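Local structure of response regulator (3QYY) at residues Arg67-Leu72 / Ile86-Gly91; Phe94-His99 / Leu107-Trp112. The protein probably synthesises cyclic di-GMP as a diguanylate cyclase, through the GGDEF domain that makes up this chain and binds c-di-GMP at its active site. One frame throughout, in Å; residues are numbered along the deposited sequence.

Interaction 1. Residues Arg67-Leu72 / Ile86-Gly91. With C2E (9,9'-[(2R,3R,3aS,5S,7aR,9R,10R,10aS,12S,14aR)-3,5,10,12-tetrahydroxy-5,12-dioxidooctahydro-2H,7H-difuro[3,2-d:3',2'-j][1,3,7,9,2,8]tetraoxadiphosphacyclododecine-2,9-diyl]bis(2-amino-1,9-dihydro-6H-purin-6-one)), chain C.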
ATOM      1  N   ARG B  67       1.760 -11.646 -13.762  1.00 20.23           N
ATOM      2  CA  ARG B  67       0.837 -12.675 -14.222  1.00 20.61           C
ATOM      3  C   ARG B  67      -0.229 -12.958 -13.161  1.00 20.92           C
ATOM      4  O   ARG B  67      -1.373 -13.256 -13.498  1.00 19.57           O
ATOM      5  CB  ARG B  67       1.608 -13.956 -14.585  1.00 22.12           C
ATOM      6  CG  ARG B  67       0.775 -15.030 -15.300  1.00 24.57           C
ATOM      7  CD  ARG B  67       0.128 -14.516 -16.598  1.00 26.70           C
ATOM      8  NE  ARG B  67       1.080 -14.219 -17.673  1.00 25.04           N
ATOM      9  CZ  ARG B  67       1.780 -15.137 -18.336  1.00 27.55           C
ATOM     10  NH1 ARG B  67       1.644 -16.426 -18.038  1.00 25.10           N
ATOM     11  NH2 ARG B  67       2.605 -14.773 -19.310  1.00 24.25           N
ATOM     12  N   VAL B  68       0.142 -12.864 -11.884  1.00 19.74           N
ATOM     13  CA  VAL B  68      -0.820 -13.089 -10.807  1.00 19.34           C
ATOM     14  C   VAL B  68      -1.921 -12.028 -10.878  1.00 18.37           C
ATOM     15  O   VAL B  68      -3.104 -12.345 -10.772  1.00 17.51           O
ATOM     16  CB  VAL B  68      -0.162 -13.006  -9.406  1.00 21.17           C
ATOM     17  CG1 VAL B  68      -1.218 -13.191  -8.329  1.00 21.81           C
ATOM     18  CG2 VAL B  68       0.917 -14.069  -9.266  1.00 22.92           C
ATOM     19  N   LEU B  69      -1.529 -10.769 -11.055  1.00 17.03           N
ATOM     20  CA  LEU B  69      -2.502  -9.681 -11.140  1.00 17.18           C
ATOM     21  C   LEU B  69      -3.368  -9.828 -12.386  1.00 18.66           C
ATOM     22  O   LEU B  69      -4.564  -9.530 -12.365  1.00 17.86           O
ATOM     23  CB  LEU B  69      -1.791  -8.328 -11.167  1.00 17.44           C
ATOM     24  CG  LEU B  69      -1.044  -7.929  -9.891  1.00 17.31           C
ATOM     25  CD1 LEU B  69      -0.270  -6.645 -10.145  1.00 19.32           C
ATOM     26  CD2 LEU B  69      -2.024  -7.739  -8.748  1.00 20.12           C
ATOM     27  N   VAL B  70      -2.758 -10.284 -13.477  1.00 18.04           N
ATOM     28  CA  VAL B  70      -3.487 -10.481 -14.719  1.00 21.33           C
ATOM     29  C   VAL B  70      -4.537 -11.582 -14.560  1.00 21.72           C
ATOM     30  O   VAL B  70      -5.675 -11.421 -15.002  1.00 21.55           O
ATOM     31  CB  VAL B  70      -2.529 -10.842 -15.879  1.00 21.36           C
ATOM     32  CG1 VAL B  70      -3.324 -11.301 -17.098  1.00 23.29           C
ATOM     33  CG2 VAL B  70      -1.688  -9.625 -16.243  1.00 21.23           C
ATOM     34  N   ARG B  71      -4.161 -12.685 -13.917  1.00 23.59           N
ATOM     35  CA  ARG B  71      -5.087 -13.797 -13.711  1.00 25.07           C
ATOM     36  C   ARG B  71      -6.230 -13.404 -12.777  1.00 24.22           C
ATOM     37  O   ARG B  71      -7.371 -13.830 -12.967  1.00 22.14           O
ATOM     38  CB  ARG B  71      -4.357 -15.017 -13.134  1.00 29.43           C
ATOM     39  CG  ARG B  71      -3.875 -14.839 -11.705  1.00 37.20           C
ATOM     40  CD  ARG B  71      -3.408 -16.150 -11.068  1.00 42.38           C
ATOM     41  NE  ARG B  71      -4.496 -17.115 -10.916  1.00 47.35           N
ATOM     42  CZ  ARG B  71      -4.903 -17.949 -11.869  1.00 49.14           C
ATOM     43  NH1 ARG B  71      -4.311 -17.948 -13.056  1.00 50.79           N
ATOM     44  NH2 ARG B  71      -5.910 -18.781 -11.636  1.00 51.07           N
ATOM     45  N   LEU B  72      -5.923 -12.593 -11.768  1.00 24.05           N
ATOM     46  CA  LEU B  72      -6.943 -12.153 -10.821  1.00 23.66           C
ATOM     47  C   LEU B  72      -8.067 -11.436 -11.560  1.00 23.18           C
ATOM     48  O   LEU B  72      -9.244 -11.758 -11.385  1.00 22.77           O
ATOM     49  CB  LEU B  72      -6.325 -11.220  -9.772  1.00 25.59           C
ATOM     50  CG  LEU B  72      -7.242 -10.623  -8.695  1.00 27.32           C
ATOM     51  CD1 LEU B  72      -6.404 -10.177  -7.510  1.00 30.82           C
ATOM     52  CD2 LEU B  72      -8.037  -9.449  -9.257  1.00 29.52           C
ATOM     53  N   ILE B  86     -14.645  -4.208 -12.579  1.00 16.32           N
ATOM     54  CA  ILE B  86     -13.492  -4.410 -11.718  1.00 15.69           C
ATOM     55  C   ILE B  86     -12.447  -3.371 -12.106  1.00 15.50           C
ATOM     56  O   ILE B  86     -12.172  -3.146 -13.289  1.00 15.68           O
ATOM     57  CB  ILE B  86     -12.905  -5.840 -11.842  1.00 17.87           C
ATOM     58  CG1 ILE B  86     -11.679  -5.970 -10.930  1.00 17.49           C
ATOM     59  CG2 ILE B  86     -12.547  -6.148 -13.301  1.00 19.54           C
ATOM     60  CD1 ILE B  86     -11.193  -7.401 -10.728  1.00 15.49           C
ATOM     61  N   GLY B  87     -11.896  -2.705 -11.099  1.00 15.38           N
ATOM     62  CA  GLY B  87     -10.890  -1.698 -11.356  1.00 13.71           C
ATOM     63  C   GLY B  87      -9.687  -1.890 -10.461  1.00 13.52           C
ATOM     64  O   GLY B  87      -9.771  -2.539  -9.418  1.00 13.87           O
ATOM     65  N   ARG B  88      -8.561  -1.326 -10.877  1.00 14.07           N
ATOM     66  CA  ARG B  88      -7.331  -1.413 -10.109  1.00 14.27           C
ATOM     67  C   ARG B  88      -7.096  -0.035  -9.492  1.00 14.26           C
ATOM     68  O   ARG B  88      -6.841   0.940 -10.202  1.00 14.44           O
ATOM     69  CB  ARG B  88      -6.166  -1.789 -11.031  1.00 14.34           C
ATOM     70  CG  ARG B  88      -4.865  -2.098 -10.307  1.00 13.48           C
ATOM     71  CD  ARG B  88      -3.754  -2.456 -11.288  1.00 16.00           C
ATOM     72  NE  ARG B  88      -2.497  -2.718 -10.594  1.00 17.88           N
ATOM     73  CZ  ARG B  88      -1.331  -2.920 -11.196  1.00 17.27           C
ATOM     74  NH1 ARG B  88      -1.249  -2.894 -12.522  1.00 15.85           N
ATOM     75  NH2 ARG B  88      -0.244  -3.141 -10.468  1.00 14.09           N
ATOM     76  N   TRP B  89      -7.215   0.049  -8.171  1.00 11.94           N
ATOM     77  CA  TRP B  89      -7.011   1.314  -7.477  1.00 13.21           C
ATOM     78  C   TRP B  89      -5.548   1.709  -7.669  1.00 13.09           C
ATOM     79  O   TRP B  89      -5.213   2.885  -7.855  1.00 13.09           O
ATOM     80  CB  TRP B  89      -7.320   1.134  -5.986  1.00 15.09           C
ATOM     81  CG  TRP B  89      -7.548   2.411  -5.237  1.00 15.50           C
ATOM     82  CD1 TRP B  89      -6.835   2.871  -4.165  1.00 14.69           C
ATOM     83  CD2 TRP B  89      -8.608   3.354  -5.449  1.00 16.74           C
ATOM     84  NE1 TRP B  89      -7.391   4.037  -3.690  1.00 15.07           N
ATOM     85  CE2 TRP B  89      -8.480   4.355  -4.459  1.00 16.34           C
ATOM     86  CE3 TRP B  89      -9.658   3.447  -6.378  1.00 16.93           C
ATOM     87  CZ2 TRP B  89      -9.364   5.441  -4.368  1.00 18.19           C
ATOM     88  CZ3 TRP B  89     -10.537   4.529  -6.287  1.00 18.38           C
ATOM     89  CH2 TRP B  89     -10.382   5.510  -5.287  1.00 18.02           C
ATOM     90  N   GLY B  90      -4.686   0.697  -7.637  1.00 13.45           N
ATOM     91  CA  GLY B  90      -3.259   0.899  -7.804  1.00 13.22           C
ATOM     92  C   GLY B  90      -2.519  -0.201  -7.063  1.00 13.25           C
ATOM     93  O   GLY B  90      -3.051  -0.754  -6.106  1.00 14.17           O
ATOM     94  N   GLY B  91      -1.307  -0.531  -7.498  1.00 12.85           N
ATOM     95  CA  GLY B  91      -0.550  -1.580  -6.826  1.00 14.30           C
ATOM     96  C   GLY B  91      -1.299  -2.903  -6.843  1.00 15.42           C
ATOM     97  O   GLY B  91      -1.702  -3.370  -7.908  1.00 15.42           O
TER
HETATM   98  P1  C2E C 487      -4.979   5.606  -1.477  1.00 15.76           P
HETATM   99  O2P C2E C 487      -4.673   6.703  -2.461  1.00 17.05           O
HETATM  100  O1P C2E C 487      -6.422   5.201  -1.378  1.00 15.96           O
HETATM  101  O5' C2E C 487      -4.178   4.286  -1.818  1.00 14.54           O
HETATM  102  C5' C2E C 487      -4.340   3.114  -0.994  1.00 13.91           C
HETATM  103  C4' C2E C 487      -3.416   2.046  -1.570  1.00 14.46           C
HETATM  104  O4' C2E C 487      -3.616   1.736  -2.938  1.00 14.85           O
HETATM  105  C3' C2E C 487      -1.947   2.448  -1.456  1.00 13.12           C
HETATM  106  O3' C2E C 487      -1.440   2.165  -0.151  1.00 15.15           O
HETATM  107  C2' C2E C 487      -1.340   1.651  -2.568  1.00 13.61           C
HETATM  108  O2' C2E C 487      -0.948   0.371  -2.043  1.00 12.59           O
HETATM  109  C1' C2E C 487      -2.402   1.493  -3.644  1.00 12.04           C
HETATM  110  N9  C2E C 487      -2.225   2.523  -4.701  1.00 13.60           N
HETATM  111  C8  C2E C 487      -3.047   3.563  -4.961  1.00 14.33           C
HETATM  112  N7  C2E C 487      -2.602   4.300  -5.999  1.00 14.51           N
HETATM  113  C5  C2E C 487      -1.481   3.733  -6.431  1.00 14.26           C
HETATM  114  C6  C2E C 487      -0.500   4.000  -7.515  1.00 17.86           C
HETATM  115  O6  C2E C 487      -0.658   4.976  -8.289  1.00 19.62           O
HETATM  116  N1  C2E C 487       0.560   3.163  -7.652  1.00 15.18           N
HETATM  117  C2  C2E C 487       0.753   2.094  -6.833  1.00 14.75           C
HETATM  118  N2  C2E C 487       1.825   1.302  -7.025  1.00 12.93           N
HETATM  119  N3  C2E C 487      -0.118   1.791  -5.805  1.00 11.75           N
HETATM  120  C4  C2E C 487      -1.225   2.563  -5.570  1.00 13.82           C
HETATM  121  P11 C2E C 487      -0.322   3.212   0.343  1.00 12.99           P
HETATM  122  O21 C2E C 487       0.794   3.282  -0.647  1.00 12.63           O
HETATM  123  O11 C2E C 487       0.101   2.701   1.675  1.00 13.33           O
HETATM  124  O5A C2E C 487      -0.969   4.639   0.515  1.00 12.90           O
HETATM  125  C5A C2E C 487      -2.047   4.785   1.440  1.00 13.44           C
HETATM  126  C4A C2E C 487      -2.543   6.199   1.431  1.00 14.57           C
HETATM  127  O4A C2E C 487      -1.509   7.195   1.657  1.00 15.10           O
HETATM  128  C3A C2E C 487      -3.218   6.611   0.124  1.00 14.11           C
HETATM  129  O3A C2E C 487      -4.565   6.110   0.013  1.00 15.43           O
HETATM  130  C2A C2E C 487      -3.132   8.103   0.219  1.00 15.64           C
HETATM  131  O2A C2E C 487      -4.282   8.587   0.933  1.00 16.71           O
HETATM  132  C1A C2E C 487      -1.841   8.403   0.961  1.00 14.17           C
HETATM  133  N91 C2E C 487      -0.793   8.841   0.011  1.00 16.08           N
HETATM  134  C81 C2E C 487       0.098   8.083  -0.676  1.00 15.00           C
HETATM  135  N71 C2E C 487       0.897   8.855  -1.450  1.00 16.33           N
HETATM  136  C51 C2E C 487       0.520  10.132  -1.264  1.00 16.54           C
HETATM  137  C61 C2E C 487       0.931  11.474  -1.764  1.00 17.24           C
HETATM  138  O61 C2E C 487       1.861  11.610  -2.579  1.00 18.03           O
HETATM  139  N11 C2E C 487       0.262  12.569  -1.308  1.00 18.93           N
HETATM  140  C21 C2E C 487      -0.768  12.479  -0.410  1.00 17.75           C
HETATM  141  N21 C2E C 487      -1.392  13.611   0.002  1.00 19.82           N
HETATM  142  N31 C2E C 487      -1.188  11.277   0.085  1.00 17.51           N
HETATM  143  C41 C2E C 487      -0.589  10.101  -0.303  1.00 16.07           C
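Leu69 of helix 62-77 lays its CD1 methyl over one face of the Arg88 guanidinium, 3.5 Å from Arg88 NH2. The two side chains cross at about a right angle. Arg88 leaves strand 85-90 with its CB directed at the helix. CG lies anti to the backbone N (chi1 -172°), and the chain then runs fully extended from CG to NE. On the way, Arg88 CG packs on the ring of Phe94 in the next strand. This straight course carries the guanidinium to the loop just past the strand's end. There two nitrogens grip one atom side-on. Arg88 NE reaches Gly91 O at 2.9 Å, in the carbonyl plane and on a lone pair. Arg88 NH2 reaches Gly91 O at 3.0 Å, with the donor tilted 29° from that plane. These two hydrogen bonds fix the rotation of the flat group and tie it to Gly91. Arg88 NH2 also donates to a guanine oxygen, O61, of another bound C2E, and NH1 forms a salt bridge with Asp14. Each nitrogen of the guanidinium therefore has a polar partner. Nearer the start of the strand segment, Leu72 CD2 meets Ile86 CD1 at 4.0 Å, an apolar contact. At the other side of the strand, Trp89 NE1 donates an almost straight bond of 2.8 Å to phosphate oxygen O1P of C2E (169° at the hydrogen), which lies at the ring edge. The bare backbone of the glycines comes close to the guanine of this ligand, with Gly91 N 3.1 Å from C2E N3. This C2E is also hydrogen-bonded to Asp66 and Arg88 of the second subunit. Trp89 and Gly90, both opposite Glu93, form a classic beta bulge. It lies at the GGDEF signature hairpin, Gly90 to Phe94, at the active site.

Interaction 2. Residues Phe94-His99 / Leu107-Trp112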
ATOM      1  N   PHE B  94      -7.635  -3.530  -5.520  1.00 13.38           N
ATOM      2  CA  PHE B  94      -8.691  -3.497  -6.533  1.00 15.35           C
ATOM      3  C   PHE B  94     -10.067  -3.173  -5.956  1.00 13.40           C
ATOM      4  O   PHE B  94     -10.315  -3.359  -4.766  1.00 15.22           O
ATOM      5  CB  PHE B  94      -8.790  -4.863  -7.227  1.00 14.29           C
ATOM      6  CG  PHE B  94      -7.567  -5.241  -8.010  1.00 17.30           C
ATOM      7  CD1 PHE B  94      -7.492  -4.976  -9.373  1.00 16.30           C
ATOM      8  CD2 PHE B  94      -6.478  -5.836  -7.379  1.00 18.16           C
ATOM      9  CE1 PHE B  94      -6.347  -5.294 -10.101  1.00 18.50           C
ATOM     10  CE2 PHE B  94      -5.325  -6.157  -8.097  1.00 20.08           C
ATOM     11  CZ  PHE B  94      -5.262  -5.884  -9.463  1.00 17.89           C
ATOM     12  N   LEU B  95     -10.952  -2.690  -6.823  1.00 14.20           N
ATOM     13  CA  LEU B  95     -12.331  -2.395  -6.451  1.00 13.96           C
ATOM     14  C   LEU B  95     -13.214  -3.186  -7.409  1.00 14.35           C
ATOM     15  O   LEU B  95     -12.898  -3.312  -8.593  1.00 14.78           O
ATOM     16  CB  LEU B  95     -12.673  -0.911  -6.618  1.00 15.09           C
ATOM     17  CG  LEU B  95     -11.903   0.204  -5.900  1.00 21.86           C
ATOM     18  CD1 LEU B  95     -12.850   1.395  -5.740  1.00 19.82           C
ATOM     19  CD2 LEU B  95     -11.396  -0.248  -4.556  1.00 20.70           C
ATOM     20  N   ILE B  96     -14.315  -3.721  -6.896  1.00 16.34           N
ATOM     21  CA  ILE B  96     -15.251  -4.461  -7.724  1.00 15.72           C
ATOM     22  C   ILE B  96     -16.650  -3.929  -7.445  1.00 18.29           C
ATOM     23  O   ILE B  96     -17.060  -3.805  -6.286  1.00 16.64           O
ATOM     24  CB  ILE B  96     -15.207  -5.988  -7.432  1.00 18.33           C
ATOM     25  CG1 ILE B  96     -13.848  -6.564  -7.860  1.00 18.84           C
ATOM     26  CG2 ILE B  96     -16.337  -6.692  -8.179  1.00 17.89           C
ATOM     27  CD1 ILE B  96     -13.734  -8.088  -7.725  1.00 21.44           C
ATOM     28  N   GLY B  97     -17.361  -3.586  -8.516  1.00 17.31           N
ATOM     29  CA  GLY B  97     -18.715  -3.085  -8.385  1.00 18.09           C
ATOM     30  C   GLY B  97     -19.668  -4.138  -8.921  1.00 18.83           C
ATOM     31  O   GLY B  97     -19.519  -4.592 -10.059  1.00 16.80           O
ATOM     32  N   VAL B  98     -20.634  -4.541  -8.102  1.00 17.43           N
ATOM     33  CA  VAL B  98     -21.597  -5.557  -8.513  1.00 20.27           C
ATOM     34  C   VAL B  98     -23.026  -5.048  -8.372  1.00 21.36           C
ATOM     35  O   VAL B  98     -23.462  -4.703  -7.273  1.00 20.89           O
ATOM     36  CB  VAL B  98     -21.461  -6.843  -7.666  1.00 18.84           C
ATOM     37  CG1 VAL B  98     -22.498  -7.874  -8.112  1.00 19.62           C
ATOM     38  CG2 VAL B  98     -20.053  -7.410  -7.792  1.00 19.04           C
ATOM     39  N   HIS B  99     -23.747  -4.996  -9.488  1.00 22.54           N
ATOM     40  CA  HIS B  99     -25.131  -4.551  -9.458  1.00 23.31           C
ATOM     41  C   HIS B  99     -26.051  -5.745  -9.275  1.00 24.91           C
ATOM     42  O   HIS B  99     -26.655  -6.242 -10.229  1.00 25.01           O
ATOM     43  CB  HIS B  99     -25.494  -3.792 -10.737  1.00 23.27           C
ATOM     44  CG  HIS B  99     -25.024  -2.372 -10.744  1.00 23.04           C
ATOM     45  ND1 HIS B  99     -23.955  -1.942 -11.501  1.00 24.57           N
ATOM     46  CD2 HIS B  99     -25.463  -1.287 -10.065  1.00 22.49           C
ATOM     47  CE1 HIS B  99     -23.759  -0.653 -11.289  1.00 23.38           C
ATOM     48  NE2 HIS B  99     -24.660  -0.232 -10.421  1.00 24.04           N
ATOM     49  N   LEU B 107     -21.816 -13.796  -2.092  1.00 32.95           N
ATOM     50  CA  LEU B 107     -21.612 -15.225  -2.292  1.00 34.36           C
ATOM     51  C   LEU B 107     -20.742 -15.493  -3.511  1.00 34.25           C
ATOM     52  O   LEU B 107     -19.911 -16.398  -3.506  1.00 33.57           O
ATOM     53  CB  LEU B 107     -22.958 -15.941  -2.439  1.00 36.43           C
ATOM     54  CG  LEU B 107     -23.619 -16.396  -1.135  1.00 37.36           C
ATOM     55  CD1 LEU B 107     -22.764 -17.478  -0.493  1.00 38.36           C
ATOM     56  CD2 LEU B 107     -23.792 -15.218  -0.182  1.00 38.53           C
ATOM     57  N   LYS B 108     -20.938 -14.698  -4.556  1.00 34.35           N
ATOM     58  CA  LYS B 108     -20.167 -14.846  -5.780  1.00 36.20           C
ATOM     59  C   LYS B 108     -18.705 -14.470  -5.525  1.00 36.02           C
ATOM     60  O   LYS B 108     -17.786 -15.122  -6.023  1.00 35.52           O
ATOM     61  CB  LYS B 108     -20.743 -13.940  -6.870  1.00 37.66           C
ATOM     62  CG  LYS B 108     -20.256 -14.260  -8.268  1.00 42.11           C
ATOM     63  CD  LYS B 108     -21.082 -15.361  -8.914  1.00 44.78           C
ATOM     64  CE  LYS B 108     -22.510 -14.894  -9.167  1.00 46.30           C
ATOM     65  NZ  LYS B 108     -23.316 -15.918  -9.886  1.00 47.74           N
ATOM     66  N   LEU B 109     -18.497 -13.417  -4.739  1.00 35.66           N
ATOM     67  CA  LEU B 109     -17.148 -12.954  -4.431  1.00 35.72           C
ATOM     68  C   LEU B 109     -16.360 -13.973  -3.609  1.00 37.37           C
ATOM     69  O   LEU B 109     -15.219 -14.298  -3.945  1.00 37.58           O
ATOM     70  CB  LEU B 109     -17.201 -11.628  -3.673  1.00 34.50           C
ATOM     71  CG  LEU B 109     -15.843 -10.935  -3.534  1.00 32.57           C
ATOM     72  CD1 LEU B 109     -15.733  -9.830  -4.580  1.00 30.51           C
ATOM     73  CD2 LEU B 109     -15.695 -10.360  -2.135  1.00 31.26           C
ATOM     74  N   ASN B 110     -16.964 -14.474  -2.535  1.00 39.43           N
ATOM     75  CA  ASN B 110     -16.296 -15.454  -1.681  1.00 42.06           C
ATOM     76  C   ASN B 110     -15.974 -16.738  -2.432  1.00 42.36           C
ATOM     77  O   ASN B 110     -14.933 -17.354  -2.206  1.00 43.02           O
ATOM     78  CB  ASN B 110     -17.159 -15.783  -0.460  1.00 44.17           C
ATOM     79  CG  ASN B 110     -17.235 -14.638   0.527  1.00 46.98           C
ATOM     80  OD1 ASN B 110     -17.832 -13.600   0.246  1.00 50.46           O
ATOM     81  ND2 ASN B 110     -16.617 -14.818   1.689  1.00 48.61           N
ATOM     82  N   GLN B 111     -16.875 -17.142  -3.318  1.00 42.82           N
ATOM     83  CA  GLN B 111     -16.683 -18.350  -4.110  1.00 43.00           C
ATOM     84  C   GLN B 111     -15.479 -18.156  -5.030  1.00 41.57           C
ATOM     85  O   GLN B 111     -14.687 -19.075  -5.247  1.00 41.32           O
ATOM     86  CB  GLN B 111     -17.949 -18.636  -4.926  1.00 44.93           C
ATOM     87  CG  GLN B 111     -17.883 -19.862  -5.826  1.00 48.22           C
ATOM     88  CD  GLN B 111     -17.196 -19.585  -7.150  1.00 49.51           C
ATOM     89  OE1 GLN B 111     -17.646 -18.742  -7.929  1.00 50.68           O
ATOM     90  NE2 GLN B 111     -16.106 -20.295  -7.412  1.00 50.81           N
ATOM     91  N   TRP B 112     -15.345 -16.945  -5.555  1.00 38.91           N
ATOM     92  CA  TRP B 112     -14.247 -16.605  -6.448  1.00 37.01           C
ATOM     93  C   TRP B 112     -12.912 -16.557  -5.707  1.00 35.53           C
ATOM     94  O   TRP B 112     -11.901 -17.048  -6.209  1.00 34.76           O
ATOM     95  CB  TRP B 112     -14.533 -15.255  -7.109  1.00 35.44           C
ATOM     96  CG  TRP B 112     -13.381 -14.665  -7.857  1.00 34.39           C
ATOM     97  CD1 TRP B 112     -12.692 -15.231  -8.892  1.00 33.93           C
ATOM     98  CD2 TRP B 112     -12.808 -13.369  -7.653  1.00 32.63           C
ATOM     99  NE1 TRP B 112     -11.727 -14.364  -9.349  1.00 32.92           N
ATOM    100  CE2 TRP B 112     -11.776 -13.214  -8.606  1.00 32.68           C
ATOM    101  CE3 TRP B 112     -13.068 -12.323  -6.758  1.00 32.58           C
ATOM    102  CZ2 TRP B 112     -11.005 -12.052  -8.691  1.00 32.20           C
ATOM    103  CZ3 TRP B 112     -12.300 -11.163  -6.845  1.00 32.58           C
ATOM    104  CH2 TRP B 112     -11.281 -11.040  -7.805  1.00 32.50           C
TER
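Ile96 and Trp112 reach toward each other from opposite directions, one from strand 93-98 and the other from helix 102-116. They meet at the six-membered end of the indole. Ile96 CD1 lies 3.5 Å from Trp112 CZ3 and 3.8 Å from Trp112 CH2, approaching the ring obliquely. The indole gets there because Trp112 CG stands anti to the backbone N (chi1 169°), which swings the ring off the helix toward the sheet. Ile96 CG1 lies beside its own backbone N (chi1 -66°), and the CD1 methyl at the end of that branch makes the contact. Leu109 sits one turn earlier on the same side of the helix. Its CD1 touches Ile96 CD1 at 4.1 Å, so a single isoleucine methyl serves both helix residues. All three side chains are buried and the contact is apolar throughout. No hydrogen bond joins the two segments. The one polar atom of the indole, Trp112 NE1, is satisfied by Ser75 OG of helix 62-77. Ile96 packs on Ile86 and Leu48, Leu109 rests on Phe46, and Trp112 fits against Leu72 and Ala76. Helix 102-116 thus packs, beside helix 62-77, on a face of the central sheet of the GGDEF domain, where strand 93-98 lies between strands 85-90 and 44-50.

In the fold
Both interactions are buried, and each sets a helix against one of two neighbouring antiparallel strands of the sheet. Strands 85-90 and 93-98 follow each other in the chain, and a probable hydrogen bond from Gly87 N to Leu95 O (2.8 Å) ties them together. The two helices also meet, with Trp112 CZ2 3.2 Å from Leu72 O. Their chemistry differs with position. Interaction 1 runs from apolar core to ligand site, so it adds an arginine, a glycine carbonyl and c-di-GMP to its leucine and isoleucine contacts. Interaction 2 lies further from the ligands and rests on aliphatic and indole carbons alone.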